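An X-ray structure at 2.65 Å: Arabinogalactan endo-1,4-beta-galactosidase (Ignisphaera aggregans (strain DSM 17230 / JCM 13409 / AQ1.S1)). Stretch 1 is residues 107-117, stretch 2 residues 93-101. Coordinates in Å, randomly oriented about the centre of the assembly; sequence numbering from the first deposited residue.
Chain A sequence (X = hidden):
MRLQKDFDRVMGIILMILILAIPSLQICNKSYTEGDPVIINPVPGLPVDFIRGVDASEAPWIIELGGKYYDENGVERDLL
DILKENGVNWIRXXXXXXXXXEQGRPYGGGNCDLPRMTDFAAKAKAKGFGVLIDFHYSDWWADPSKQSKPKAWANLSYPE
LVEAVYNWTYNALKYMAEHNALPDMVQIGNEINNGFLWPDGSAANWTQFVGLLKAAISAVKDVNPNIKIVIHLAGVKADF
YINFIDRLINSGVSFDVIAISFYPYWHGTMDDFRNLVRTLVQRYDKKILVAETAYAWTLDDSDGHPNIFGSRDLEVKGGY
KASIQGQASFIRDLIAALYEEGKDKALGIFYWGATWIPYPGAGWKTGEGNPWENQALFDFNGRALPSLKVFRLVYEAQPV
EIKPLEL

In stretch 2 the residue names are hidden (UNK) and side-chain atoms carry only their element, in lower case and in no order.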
# COMPACT_ATOMS: atom_id res chain seq x y z
N TYR A 107 13.63 -4.18 13.40
CA TYR A 107 13.23 -5.41 12.73
C TYR A 107 13.64 -5.42 11.26
O TYR A 107 14.05 -6.45 10.72
CB TYR A 107 11.71 -5.60 12.83
CG TYR A 107 11.19 -5.98 14.21
CD1 TYR A 107 12.05 -6.40 15.22
CD2 TYR A 107 9.83 -5.94 14.50
CE1 TYR A 107 11.58 -6.75 16.47
CE2 TYR A 107 9.35 -6.28 15.74
CZ TYR A 107 10.23 -6.69 16.73
OH TYR A 107 9.75 -7.04 17.97
N GLY A 108 13.54 -4.26 10.62
CA GLY A 108 13.85 -4.12 9.20
C GLY A 108 12.61 -3.88 8.37
O GLY A 108 11.58 -3.43 8.88
N GLY A 109 12.70 -4.18 7.08
CA GLY A 109 11.58 -4.00 6.18
C GLY A 109 11.16 -2.55 6.07
O GLY A 109 9.98 -2.24 5.89
N GLY A 110 12.14 -1.65 6.20
CA GLY A 110 11.89 -0.22 6.11
C GLY A 110 11.86 0.46 7.47
O GLY A 110 12.04 1.67 7.55
N ASN A 111 11.64 -0.32 8.52
CA ASN A 111 11.55 0.21 9.88
C ASN A 111 10.57 1.38 9.95
O ASN A 111 10.93 2.50 10.30
CB ASN A 111 12.93 0.65 10.36
CG ASN A 111 13.91 -0.50 10.40
OD1 ASN A 111 13.55 -1.62 10.76
ND2 ASN A 111 15.16 -0.24 10.02
N CYS A 112 9.32 1.08 9.62
CA CYS A 112 8.32 2.11 9.36
C CYS A 112 7.56 2.55 10.62
O CYS A 112 6.34 2.42 10.68
CB CYS A 112 7.33 1.60 8.32
SG CYS A 112 8.12 1.01 6.81
N ASP A 113 8.28 3.08 11.60
CA ASP A 113 7.64 3.59 12.80
C ASP A 113 7.07 4.98 12.52
O ASP A 113 7.36 5.58 11.49
CB ASP A 113 8.62 3.64 13.98
CG ASP A 113 9.78 4.59 13.75
OD1 ASP A 113 10.04 4.94 12.58
OD2 ASP A 113 10.43 4.99 14.74
N LEU A 114 6.25 5.47 13.44
CA LEU A 114 5.48 6.70 13.22
C LEU A 114 6.36 7.94 13.01
O LEU A 114 6.07 8.74 12.13
CB LEU A 114 4.53 6.93 14.39
CG LEU A 114 3.53 8.09 14.26
CD1 LEU A 114 2.50 7.78 13.18
CD2 LEU A 114 2.87 8.37 15.60
N PRO A 115 7.43 8.10 13.81
CA PRO A 115 8.29 9.27 13.60
C PRO A 115 8.95 9.32 12.21
O PRO A 115 8.97 10.40 11.61
CB PRO A 115 9.35 9.13 14.69
CG PRO A 115 8.70 8.32 15.74
CD PRO A 115 7.83 7.35 15.01
N ARG A 116 9.46 8.20 11.72
CA ARG A 116 10.13 8.17 10.42
C ARG A 116 9.13 8.29 9.27
O ARG A 116 9.41 8.94 8.26
CB ARG A 116 10.95 6.89 10.26
CG ARG A 116 11.33 6.58 8.81
CD ARG A 116 12.58 5.71 8.70
NE ARG A 116 12.67 4.69 9.74
CZ ARG A 116 13.58 4.66 10.71
NH1 ARG A 116 14.51 5.60 10.81
NH2 ARG A 116 13.56 3.67 11.60
N MET A 117 7.97 7.67 9.42
CA MET A 117 6.95 7.70 8.39
C MET A 117 6.29 9.07 8.30
O MET A 117 5.93 9.53 7.22
CB MET A 117 5.89 6.63 8.64
CG MET A 117 6.38 5.21 8.42
SD MET A 117 6.83 4.89 6.70
CE MET A 117 8.60 5.14 6.75
N UNK A 93 1.95 5.01 2.78
CA UNK A 93 2.95 4.63 3.77
C UNK A 93 2.34 3.73 4.84
O UNK A 93 1.28 4.05 5.39
c UNK A 93 4.62 8.12 4.31
c UNK A 93 5.58 6.22 3.01
c UNK A 93 4.31 6.85 3.54
c UNK A 93 3.55 5.88 4.44
N UNK A 94 3.00 2.62 5.12
CA UNK A 94 2.59 1.75 6.22
C UNK A 94 3.23 2.25 7.51
O UNK A 94 4.29 2.88 7.48
c UNK A 94 4.48 0.07 5.76
c UNK A 94 4.80 -1.41 5.64
n UNK A 94 7.98 -1.85 3.86
n UNK A 94 6.21 -1.64 5.30
n UNK A 94 5.89 -1.41 3.03
c UNK A 94 2.99 0.30 5.96
c UNK A 94 6.69 -1.63 4.06
N UNK A 95 2.58 1.97 8.64
CA UNK A 95 3.09 2.38 9.94
C UNK A 95 2.98 1.23 10.94
O UNK A 95 1.89 0.75 11.25
c UNK A 95 2.78 3.96 11.90
c UNK A 95 2.32 3.61 10.49
c UNK A 95 2.49 4.81 9.57
N UNK A 96 4.14 0.79 11.44
CA UNK A 96 4.20 -0.21 12.49
C UNK A 96 4.35 0.50 13.83
O UNK A 96 4.99 1.54 13.92
c UNK A 96 6.21 -2.39 10.09
c UNK A 96 7.64 -3.42 7.94
c UNK A 96 5.20 -2.03 11.03
c UNK A 96 6.31 -3.72 8.03
c UNK A 96 5.36 -1.18 12.25
n UNK A 96 4.28 -3.33 9.44
c UNK A 96 7.57 -2.10 9.97
c UNK A 96 5.60 -3.20 9.11
c UNK A 96 4.05 -2.62 10.60
c UNK A 96 8.27 -2.62 8.90
N UNK A 97 3.75 -0.08 14.87
CA UNK A 97 3.74 0.56 16.18
C UNK A 97 5.13 0.65 16.80
O UNK A 97 5.57 1.72 17.21
n UNK A 97 0.44 -0.15 17.63
c UNK A 97 2.80 -0.19 17.13
o UNK A 97 1.06 -0.09 15.48
c UNK A 97 1.35 -0.14 16.67
N UNK A 98 5.82 -0.49 16.85
CA UNK A 98 7.16 -0.56 17.42
C UNK A 98 7.98 -1.65 16.74
O UNK A 98 8.12 -2.75 17.28
o UNK A 98 8.61 -1.66 20.54
c UNK A 98 7.08 -0.82 18.93
c UNK A 98 8.44 -0.88 19.58
o UNK A 98 9.35 -0.14 19.14
N UNK A 99 8.52 -1.35 15.55
CA UNK A 99 9.32 -2.31 14.78
C UNK A 99 10.75 -2.46 15.31
O UNK A 99 11.71 -2.51 14.54
c UNK A 99 8.32 -0.09 14.81
c UNK A 99 9.30 -1.71 13.37
c UNK A 99 9.18 -0.25 13.59
N UNK A 100 10.87 -2.53 16.63
CA UNK A 100 12.15 -2.71 17.30
C UNK A 100 11.99 -3.76 18.39
O UNK A 100 10.88 -3.98 18.86
c UNK A 100 11.43 1.58 15.89
c UNK A 100 12.64 -1.39 17.91
c UNK A 100 12.57 1.92 15.19
o UNK A 100 12.55 2.99 14.32
c UNK A 100 11.46 0.52 16.76
c UNK A 100 13.74 1.21 15.36
c UNK A 100 13.75 0.14 16.24
c UNK A 100 12.62 -0.22 16.95
N UNK A 101 13.08 -4.42 18.78
CA UNK A 101 13.02 -5.40 19.87
C UNK A 101 13.36 -4.72 21.20
O UNK A 101 13.58 -3.51 21.24
c UNK A 101 13.94 -6.59 19.60
o UNK A 101 16.09 -6.96 18.66
c UNK A 101 15.38 -6.18 19.33
o UNK A 101 15.81 -5.10 19.78

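Position 93 carries four side-chain carbons, forked at the second. Its CB lies 4.1 Å from Met117 SD, and one carbon of the fork reaches within 3.5 Å of Met117 O. A short apolar chain forked there is Leu93.

Position 94 has three carbons in line, then a nitrogen, then a carbon bearing two more nitrogens. The chain extends alongside Cys112, its first nitrogen 3.6 Å from Cys112 SG, and a terminal nitrogen lies 2.9 Å from Gly109 O. This guanidinium identifies Arg94; NH2 donates a nearly straight hydrogen bond to Gly109 O, which lies near the guanidinium plane.

At position 95, one carbon carries two others, three in all, and they meet Leu114 and Met117. The branch at CB, with no heteroatom, indicates Val95; its CG1 packs 4.0 Å from Leu114 CD1 and its CG2 4.0 Å from Met117 CB.

Position 96 holds one carbon followed by fused five- and six-membered rings containing eight carbons and one nitrogen. One carbon of the six-membered ring approaches Gly108 O at 3.4 Å near the ring plane, and another comes within 3.3 Å of Gly109 O. The indole is that of Trp96, these atoms being CZ3 and CH2. A CB on Gly109 would sit only 3.4 Å from Trp96 CH2, a tight fit, while the positive phi of Gly109 also favours glycine.

Position 97 has two carbons, the second carrying one oxygen and one nitrogen. Its CA-to-CB bond points away from stretch 1 and its side chain touches nothing there; the amide gives Asn97.

Position 98 also has two carbons, but the second bears two oxygens. Its CA-to-CB bond points away too, and its side chain makes no contact with stretch 1; its backbone O lies 4.0 Å from Tyr107 CE2. The carboxylate makes it Asp98.

At position 99, three carbons close a ring onto the backbone nitrogen. A ring carbon lies 3.8 Å from Asp113 CB, and the backbone O accepts a hydrogen bond from Tyr107 N (2.8 Å). The closed ring defines Pro99.

Position 100 shows one carbon and a six-carbon ring bearing an oxygen. Although its CA-to-CB bond points away, the ring swings back, and its oxygen lies 2.9 Å from Asp113 OD2. This is Tyr100, whose OH donates a weak hydrogen bond there.

Position 101 has two carbons, the second with two oxygens; its CB lies 3.9 Å from Tyr107 CE1. The carboxylate gives Asp101.

Two backbone hydrogen bonds, Trp96 N to Cys112 O (2.8 Å) and Tyr107 N to Pro99 O, fix the loop at two points, and side-chain bonds and apolar packing complete the contact. Between them, the Gly108–Asn111 type I' turn presents Gly109 O to Arg94. Asp113 serves two roles: OD1 weakly caps the helix at Arg116 N (3.4 Å), while OD2 receives Tyr100. Leu93 and Val95 pack against the start of that helix.

Stretch 2 (93-101) LRVWNDPYD
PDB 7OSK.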